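Local structure of vacuolar aminopeptidase 1 (Saccharomyces cerevisiae, 5JGF) at residues P259-R264 with A442-K447; V345-N350 with L435-I440. The protein removes N-terminal amino acids, preferably neutral or hydrophobic ones, from peptides and proteins in the vacuole, and is the major cargo of the cytoplasm-to-vacuole targeting pathway. All blocks are in the same frame, centred on the assembly; numbering follows the deposited sequence.

Interaction 1 (P259-R264 with A442-K447); sequences PRLDDR and AATGSK. With ZN (zinc ion), chain K; ZN (zinc ion), chain L.
Nearly the whole contact rests on one methyl group: CD1 of Leu261 meets three consecutive residues, Ala442, Ala443 and Thr444, while the next residue, Asp262, turns the other way to bridge two zinc ions. This is the edge of the co-catalytic zinc site of an M18 aminopeptidase, where the short link after strand 255-258 leads into helix 261-278. Strand 442-445 pairs antiparallel with strand 255-258, and Pro259 leaves the sheet just beyond that pairing. Leu261 then reaches back toward the strand. Its CG lies anti to the carbonyl carbon (chi1 -65°), 4.0 Å from Ala442 CB. Leu261 CD1 is 3.7 Å from Ala442 CB and 3.6 Å from the backbone N of Ala443. Thr444 closes the row more loosely, its CG2 4.2 Å from Leu261 CD1, while its OG1 is hydrogen-bonded to Ala433 O. Phe15 of helix 7-21 and Gln434 also pack on the leucine.

The carboxylate of Asp262 shows how one flat group can share two metals. CG stands anti to the backbone N (chi1 178°), which carries the carboxylate away from strand 442-445. OD1 binds the zinc of chain K at 2.0 Å whereas OD2 binds the zinc of chain L, also at 2.0 Å. His91 and Asp344 add to the first ion, Glu299 and His438 to the second. The peptide bond between Asp262 and Asp263 is cis, a feature familiar from related two-zinc exopeptidases. Both ions are joined a second time by a water, whose O lies 2.0 Å from the zinc of chain K and 2.1 Å from that of chain L.

Interaction 2 (V345-N350 with L435-I440); sequences VNHLYN and LSMHSI. With ZN (zinc ion), chain L.
Met437 lays its terminal methyl over one face of the His347 ring, joining the end of strand 339-347 in the central mixed sheet to a type II beta turn, Ser436 to Ser439, that carries a zinc ligand. Following the methionine outward, CB starts 3.9 Å from CE1 of His347. CG stands anti to the backbone N, and SD comes 3.6 Å from that same His347 CE1, oblique to the ring. A bend at the last torsion (chi3 -66°) then brings CE across the imidazole, 3.7 Å from the ring centroid and 28° off the normal, a CH-pi contact displaced toward the rim. The methyl also lies 3.3 Å from the carbonyl O of Val345, close to Asn346 O and beside CG2 of Val345.

His347, which probably binds substrate, is held at its edge as well: a water in the ring plane hydrogen-bonds to ND1 and accepts from Met437 N, and Phe403 packs edge-to-face. An alanine here would probably leave the Met437 methyl without its flat platform and that water without its ring partner. Nearby, Leu435 crosses Leu348 at about a right angle, and its CD2 reaches Tyr349 O at 3.5 Å.

A neighbouring subunit covers part of this region, its His169 packing on Met437. A second water accepts from both Asn350 ND2 and Ser436 N, while Asn350 OD1 accepts from Asn352 N. Within the turn, Ser439 N hydrogen-bonds to Ser436 O. His438 takes the turn's third position, with the positive phi (74°) expected there. Its NE2 binds the zinc of chain L at 2.1 Å.

How the interactions relate
The two contacts show how residues distant in sequence converge on one active site. Interaction 2 is nested within the loop that interaction 1 closes: the chain runs 259-264, 345-350, 435-440 and 442-447, and the two centres lie about 8 Å apart. Residues 435-440 form the loop between strand 426-434 of the large mixed sheet and strand 442-445 of the small antiparallel one, so the two sheets meet here beside the start of helix 261-278. Probable hydrogen bonds, Ala443 O to Leu435 N and Asp263 OD1 to Val345 N, tie the contacts together. Each supplies a ligand to the zinc of chain L, and both touch a second subunit, placing the metal site close to a dodecamer interface.

Interaction 1 (P259-R264 with A442-K447)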
ATOM      1  N   PRO D 259      34.874  11.772  24.383  1.00 12.69           N
ATOM      2  CA  PRO D 259      33.480  11.523  24.738  1.00 12.35           C
ATOM      3  C   PRO D 259      32.934  12.610  25.653  1.00 15.07           C
ATOM      4  O   PRO D 259      33.692  13.371  26.260  1.00 11.69           O
ATOM      5  CB  PRO D 259      33.550  10.186  25.456  1.00 14.93           C
ATOM      6  CG  PRO D 259      34.851  10.322  26.223  1.00 13.60           C
ATOM      7  CD  PRO D 259      35.780  10.907  25.166  1.00 12.83           C
ATOM      8  N   ARG D 260      31.609  12.683  25.713  1.00 11.85           N
ATOM      9  CA  ARG D 260      30.908  13.604  26.595  1.00 14.04           C
ATOM     10  C   ARG D 260      31.256  15.094  26.470  1.00 14.17           C
ATOM     11  O   ARG D 260      31.302  15.806  27.472  1.00 13.76           O
ATOM     12  CB  ARG D 260      31.113  13.111  28.038  1.00 13.45           C
ATOM     13  CG  ARG D 260      30.840  11.595  28.190  1.00 13.07           C
ATOM     14  CD  ARG D 260      31.134  11.045  29.590  1.00 12.90           C
ATOM     15  NE  ARG D 260      32.559  11.021  29.931  1.00 12.69           N
ATOM     16  CZ  ARG D 260      33.405  10.039  29.627  1.00 14.64           C
ATOM     17  NH1 ARG D 260      34.680  10.126  29.994  1.00 12.67           N
ATOM     18  NH2 ARG D 260      32.989   8.964  28.967  1.00 11.96           N
ATOM     19  N   LEU D 261      31.481  15.566  25.244  1.00 14.94           N
ATOM     20  CA  LEU D 261      31.796  16.979  25.014  1.00 13.77           C
ATOM     21  C   LEU D 261      30.606  17.883  25.367  1.00 15.50           C
ATOM     22  O   LEU D 261      30.776  18.982  25.878  1.00 13.96           O
ATOM     23  CB  LEU D 261      32.211  17.207  23.553  1.00 14.23           C
ATOM     24  CG  LEU D 261      33.499  16.554  23.045  1.00 13.86           C
ATOM     25  CD1 LEU D 261      33.791  17.051  21.635  1.00 13.91           C
ATOM     26  CD2 LEU D 261      34.662  16.909  23.974  1.00 13.62           C
ATOM     27  N   ASP D 262      29.401  17.416  25.079  1.00 16.60           N
ATOM     28  CA  ASP D 262      28.182  18.155  25.377  1.00 18.55           C
ATOM     29  C   ASP D 262      27.764  17.803  26.812  1.00 19.14           C
ATOM     30  O   ASP D 262      27.368  16.667  27.056  1.00 17.53           O
ATOM     31  CB  ASP D 262      27.093  17.692  24.395  1.00 16.62           C
ATOM     32  CG  ASP D 262      25.745  18.360  24.620  1.00 17.79           C
ATOM     33  OD1 ASP D 262      25.632  19.254  25.475  1.00 14.48           O
ATOM     34  OD2 ASP D 262      24.779  18.001  23.908  1.00 13.78           O
ATOM     35  N   ASP D 263      27.875  18.721  27.778  1.00 16.96           N
ATOM     36  CA  ASP D 263      28.352  20.101  27.608  1.00 15.96           C
ATOM     37  C   ASP D 263      29.561  20.365  28.534  1.00 19.22           C
ATOM     38  O   ASP D 263      29.765  21.479  29.013  1.00 13.18           O
ATOM     39  CB  ASP D 263      27.177  21.056  27.929  1.00 17.17           C
ATOM     40  CG  ASP D 263      27.506  22.532  27.713  1.00 18.60           C
ATOM     41  OD1 ASP D 263      28.287  22.855  26.795  1.00 15.09           O
ATOM     42  OD2 ASP D 263      26.964  23.388  28.452  1.00 16.16           O
ATOM     43  N   ARG D 264      30.363  19.338  28.788  1.00 14.20           N
ATOM     44  CA  ARG D 264      31.520  19.496  29.666  1.00 14.92           C
ATOM     45  C   ARG D 264      32.599  20.320  28.976  1.00 14.17           C
ATOM     46  O   ARG D 264      33.515  20.844  29.619  1.00 14.17           O
ATOM     47  CB  ARG D 264      32.031  18.114  30.091  1.00 12.18           C
ATOM     48  CG  ARG D 264      31.048  17.446  31.052  1.00 12.39           C
ATOM     49  CD  ARG D 264      31.223  15.946  31.236  1.00 12.89           C
ATOM     50  NE  ARG D 264      30.108  15.453  32.040  1.00 13.43           N
ATOM     51  CZ  ARG D 264      29.944  14.192  32.428  1.00 13.26           C
ATOM     52  NH1 ARG D 264      30.834  13.272  32.089  1.00 13.48           N
ATOM     53  NH2 ARG D 264      28.879  13.848  33.145  1.00 11.74           N
ATOM     54  N   ALA D 442      32.630  12.297  20.418  1.00 12.54           N
ATOM     55  CA  ALA D 442      32.497  13.453  19.543  1.00 11.16           C
ATOM     56  C   ALA D 442      33.818  14.101  19.143  1.00 10.80           C
ATOM     57  O   ALA D 442      34.895  13.566  19.414  1.00 11.23           O
ATOM     58  CB  ALA D 442      31.585  14.490  20.210  1.00 11.26           C
ATOM     59  N   ALA D 443      33.726  15.256  18.491  1.00 10.41           N
ATOM     60  CA  ALA D 443      34.923  15.960  18.047  1.00 11.69           C
ATOM     61  C   ALA D 443      34.742  17.467  17.951  1.00 11.45           C
ATOM     62  O   ALA D 443      33.654  17.960  17.666  1.00 12.94           O
ATOM     63  CB  ALA D 443      35.364  15.418  16.689  1.00 11.21           C
ATOM     64  N   THR D 444      35.828  18.193  18.188  1.00 12.02           N
ATOM     65  CA  THR D 444      35.821  19.644  18.084  1.00 12.08           C
ATOM     66  C   THR D 444      37.226  20.040  17.633  1.00 12.39           C
ATOM     67  O   THR D 444      38.057  19.168  17.375  1.00 10.42           O
ATOM     68  CB  THR D 444      35.461  20.312  19.442  1.00 12.76           C
ATOM     69  OG1 THR D 444      35.337  21.729  19.262  1.00 13.17           O
ATOM     70  CG2 THR D 444      36.522  20.019  20.494  1.00 14.20           C
ATOM     71  N   GLY D 445      37.487  21.336  17.503  1.00 12.58           N
ATOM     72  CA  GLY D 445      38.810  21.758  17.084  1.00 12.94           C
ATOM     73  C   GLY D 445      39.785  21.636  18.241  1.00 14.27           C
ATOM     74  O   GLY D 445      39.409  21.838  19.393  1.00 13.07           O
ATOM     75  N   SER D 446      41.039  21.304  17.946  1.00 14.60           N
ATOM     76  CA  SER D 446      42.043  21.180  19.004  1.00 14.97           C
ATOM     77  C   SER D 446      42.345  22.531  19.673  1.00 16.17           C
ATOM     78  O   SER D 446      42.839  22.567  20.799  1.00 16.27           O
ATOM     79  CB  SER D 446      43.329  20.570  18.443  1.00 16.16           C
ATOM     80  OG  SER D 446      43.827  21.329  17.355  1.00 18.13           O
ATOM     81  N   LYS D 447      42.053  23.631  18.984  1.00 15.58           N
ATOM     82  CA  LYS D 447      42.268  24.975  19.533  1.00 16.47           C
ATOM     83  C   LYS D 447      41.021  25.547  20.217  1.00 17.50           C
ATOM     84  O   LYS D 447      41.090  26.558  20.918  1.00 16.50           O
ATOM     85  CB  LYS D 447      42.668  25.962  18.421  1.00 17.98           C
ATOM     86  CG  LYS D 447      44.116  25.942  17.963  1.00 21.28           C
ATOM     87  CD  LYS D 447      44.457  27.238  17.209  1.00 23.00           C
ATOM     88  CE  LYS D 447      44.203  28.468  18.090  1.00 23.58           C
ATOM     89  NZ  LYS D 447      44.737  29.714  17.466  1.00 26.78           N
TER
HETATM   90 ZN    ZN K 601      24.126  20.532  25.693  1.00 15.68          ZN
HETATM   91 ZN    ZN L 602      22.930  17.586  24.589  1.00 16.19          ZN
HETATM   92  O   HOH W   1      24.115  21.006  23.323  1.00 13.45           O
HETATM   93  O   HOH W   2      22.418  19.432  25.453  1.00 22.31           O

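Interaction 2 (V345-N350 with L435-I440)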
ATOM      1  N   VAL D 345      27.248  23.667  23.908  1.00 13.21           N
ATOM      2  CA  VAL D 345      27.826  23.368  22.608  1.00 12.11           C
ATOM      3  C   VAL D 345      26.786  23.413  21.496  1.00 14.21           C
ATOM      4  O   VAL D 345      25.624  23.069  21.707  1.00 14.13           O
ATOM      5  CB  VAL D 345      28.490  21.973  22.607  1.00 13.10           C
ATOM      6  CG1 VAL D 345      29.692  21.971  23.543  1.00 13.11           C
ATOM      7  CG2 VAL D 345      27.478  20.912  23.040  1.00 12.63           C
ATOM      8  N   ASN D 346      27.202  23.876  20.323  1.00 12.05           N
ATOM      9  CA  ASN D 346      26.312  23.906  19.176  1.00 12.91           C
ATOM     10  C   ASN D 346      26.965  23.078  18.072  1.00 13.13           C
ATOM     11  O   ASN D 346      27.981  22.418  18.305  1.00 12.63           O
ATOM     12  CB  ASN D 346      25.999  25.338  18.714  1.00 14.14           C
ATOM     13  CG  ASN D 346      27.146  26.292  18.933  1.00 16.83           C
ATOM     14  OD1 ASN D 346      28.296  25.965  18.667  1.00 17.34           O
ATOM     15  ND2 ASN D 346      26.831  27.496  19.406  1.00 18.20           N
ATOM     16  N   HIS D 347      26.408  23.121  16.870  1.00 12.37           N
ATOM     17  CA  HIS D 347      26.899  22.267  15.795  1.00 12.48           C
ATOM     18  C   HIS D 347      27.918  22.774  14.792  1.00 12.02           C
ATOM     19  O   HIS D 347      27.671  23.739  14.072  1.00 11.82           O
ATOM     20  CB  HIS D 347      25.700  21.731  15.010  1.00 11.29           C
ATOM     21  CG  HIS D 347      24.642  21.113  15.868  1.00 13.35           C
ATOM     22  ND1 HIS D 347      24.784  19.871  16.447  1.00 13.78           N
ATOM     23  CD2 HIS D 347      23.427  21.572  16.254  1.00 15.73           C
ATOM     24  CE1 HIS D 347      23.702  19.589  17.152  1.00 14.71           C
ATOM     25  NE2 HIS D 347      22.864  20.606  17.052  1.00 15.45           N
ATOM     26  N   LEU D 348      29.059  22.094  14.733  1.00 11.95           N
ATOM     27  CA  LEU D 348      30.080  22.426  13.751  1.00 12.20           C
ATOM     28  C   LEU D 348      29.548  21.933  12.411  1.00 13.84           C
ATOM     29  O   LEU D 348      28.832  20.934  12.349  1.00 12.09           O
ATOM     30  CB  LEU D 348      31.385  21.678  14.031  1.00 13.46           C
ATOM     31  CG  LEU D 348      32.434  22.294  14.950  1.00 14.96           C
ATOM     32  CD1 LEU D 348      33.593  21.308  15.116  1.00 12.05           C
ATOM     33  CD2 LEU D 348      32.931  23.607  14.352  1.00 12.89           C
ATOM     34  N   TYR D 349      29.899  22.634  11.343  1.00 12.89           N
ATOM     35  CA  TYR D 349      29.494  22.227  10.009  1.00 14.41           C
ATOM     36  C   TYR D 349      30.049  20.825   9.757  1.00 13.65           C
ATOM     37  O   TYR D 349      31.233  20.580   9.979  1.00 13.03           O
ATOM     38  CB  TYR D 349      30.089  23.185   8.979  1.00 13.59           C
ATOM     39  CG  TYR D 349      29.762  22.843   7.544  1.00 14.15           C
ATOM     40  CD1 TYR D 349      28.496  23.093   7.018  1.00 16.51           C
ATOM     41  CD2 TYR D 349      30.725  22.283   6.705  1.00 15.00           C
ATOM     42  CE1 TYR D 349      28.196  22.798   5.682  1.00 18.03           C
ATOM     43  CE2 TYR D 349      30.437  21.983   5.372  1.00 17.13           C
ATOM     44  CZ  TYR D 349      29.171  22.244   4.870  1.00 17.62           C
ATOM     45  OH  TYR D 349      28.882  21.960   3.555  1.00 21.08           O
ATOM     46  N   ASN D 350      29.195  19.902   9.320  1.00 14.14           N
ATOM     47  CA  ASN D 350      29.647  18.545   8.997  1.00 13.09           C
ATOM     48  C   ASN D 350      29.627  18.519   7.470  1.00 13.02           C
ATOM     49  O   ASN D 350      28.557  18.531   6.863  1.00 13.01           O
ATOM     50  CB  ASN D 350      28.684  17.488   9.548  1.00 11.26           C
ATOM     51  CG  ASN D 350      29.173  16.072   9.296  1.00 12.19           C
ATOM     52  OD1 ASN D 350      29.742  15.786   8.242  1.00 10.37           O
ATOM     53  ND2 ASN D 350      28.947  15.177  10.255  1.00 12.33           N
ATOM     54  N   LEU D 435      31.355  18.508  16.468  1.00 12.39           N
ATOM     55  CA  LEU D 435      30.796  17.591  15.487  1.00 12.39           C
ATOM     56  C   LEU D 435      30.203  16.437  16.276  1.00 11.99           C
ATOM     57  O   LEU D 435      30.582  16.208  17.425  1.00 11.70           O
ATOM     58  CB  LEU D 435      31.894  17.027  14.582  1.00 11.98           C
ATOM     59  CG  LEU D 435      32.459  17.886  13.453  1.00 11.36           C
ATOM     60  CD1 LEU D 435      33.697  17.206  12.877  1.00 12.52           C
ATOM     61  CD2 LEU D 435      31.398  18.079  12.380  1.00 12.54           C
ATOM     62  N   SER D 436      29.260  15.731  15.664  1.00 11.23           N
ATOM     63  CA  SER D 436      28.674  14.543  16.272  1.00 12.45           C
ATOM     64  C   SER D 436      28.129  14.696  17.685  1.00 12.22           C
ATOM     65  O   SER D 436      28.378  13.845  18.540  1.00 11.11           O
ATOM     66  CB  SER D 436      29.720  13.423  16.263  1.00 13.60           C
ATOM     67  OG  SER D 436      30.348  13.320  14.992  1.00 15.62           O
ATOM     68  N   MET D 437      27.381  15.762  17.936  1.00 11.18           N
ATOM     69  CA  MET D 437      26.813  15.960  19.261  1.00 12.67           C
ATOM     70  C   MET D 437      25.968  14.730  19.619  1.00 12.21           C
ATOM     71  O   MET D 437      25.275  14.173  18.766  1.00 12.47           O
ATOM     72  CB  MET D 437      25.947  17.220  19.277  1.00 12.62           C
ATOM     73  CG  MET D 437      25.671  17.755  20.664  1.00 14.26           C
ATOM     74  SD  MET D 437      24.646  19.220  20.612  1.00 19.71           S
ATOM     75  CE  MET D 437      25.745  20.383  19.795  1.00 15.02           C
ATOM     76  N   HIS D 438      26.055  14.311  20.878  1.00 10.45           N
ATOM     77  CA  HIS D 438      25.328  13.158  21.412  1.00 10.68           C
ATOM     78  C   HIS D 438      25.845  11.786  20.998  1.00 11.23           C
ATOM     79  O   HIS D 438      25.241  10.762  21.322  1.00 11.66           O
ATOM     80  CB  HIS D 438      23.830  13.262  21.114  1.00 10.70           C
ATOM     81  CG  HIS D 438      23.131  14.289  21.948  1.00 11.51           C
ATOM     82  ND1 HIS D 438      21.759  14.402  22.001  1.00 10.78           N
ATOM     83  CD2 HIS D 438      23.620  15.254  22.765  1.00 12.43           C
ATOM     84  CE1 HIS D 438      21.431  15.392  22.815  1.00 13.43           C
ATOM     85  NE2 HIS D 438      22.542  15.923  23.290  1.00 11.65           N
ATOM     86  N   SER D 439      26.956  11.756  20.276  1.00  9.58           N
ATOM     87  CA  SER D 439      27.555  10.478  19.922  1.00 11.19           C
ATOM     88  C   SER D 439      28.256  10.031  21.205  1.00 11.84           C
ATOM     89  O   SER D 439      28.339  10.796  22.167  1.00  9.46           O
ATOM     90  CB  SER D 439      28.608  10.653  18.824  1.00 11.84           C
ATOM     91  OG  SER D 439      29.393   9.475  18.701  1.00 13.44           O
ATOM     92  N   ILE D 440      28.758   8.804  21.235  1.00 11.81           N
ATOM     93  CA  ILE D 440      29.474   8.348  22.417  1.00 10.09           C
ATOM     94  C   ILE D 440      30.891   8.942  22.363  1.00 11.96           C
ATOM     95  O   ILE D 440      31.571   9.054  23.384  1.00 11.64           O
ATOM     96  CB  ILE D 440      29.526   6.804  22.494  1.00 11.25           C
ATOM     97  CG1 ILE D 440      29.985   6.380  23.893  1.00 11.01           C
ATOM     98  CG2 ILE D 440      30.439   6.244  21.407  1.00  9.50           C
ATOM     99  CD1 ILE D 440      29.933   4.887  24.143  1.00 11.91           C
TER
HETATM  100 ZN    ZN L 602      22.930  17.586  24.589  1.00 16.19          ZN
HETATM  101  O   HOH W   3      27.110  18.331  16.071  1.00 11.89           O
HETATM  102  O   HOH W   4      28.250  16.159  13.034  1.00 16.76           O
HETATM  103  O   HOH W   2      22.418  19.432  25.453  1.00 22.31           O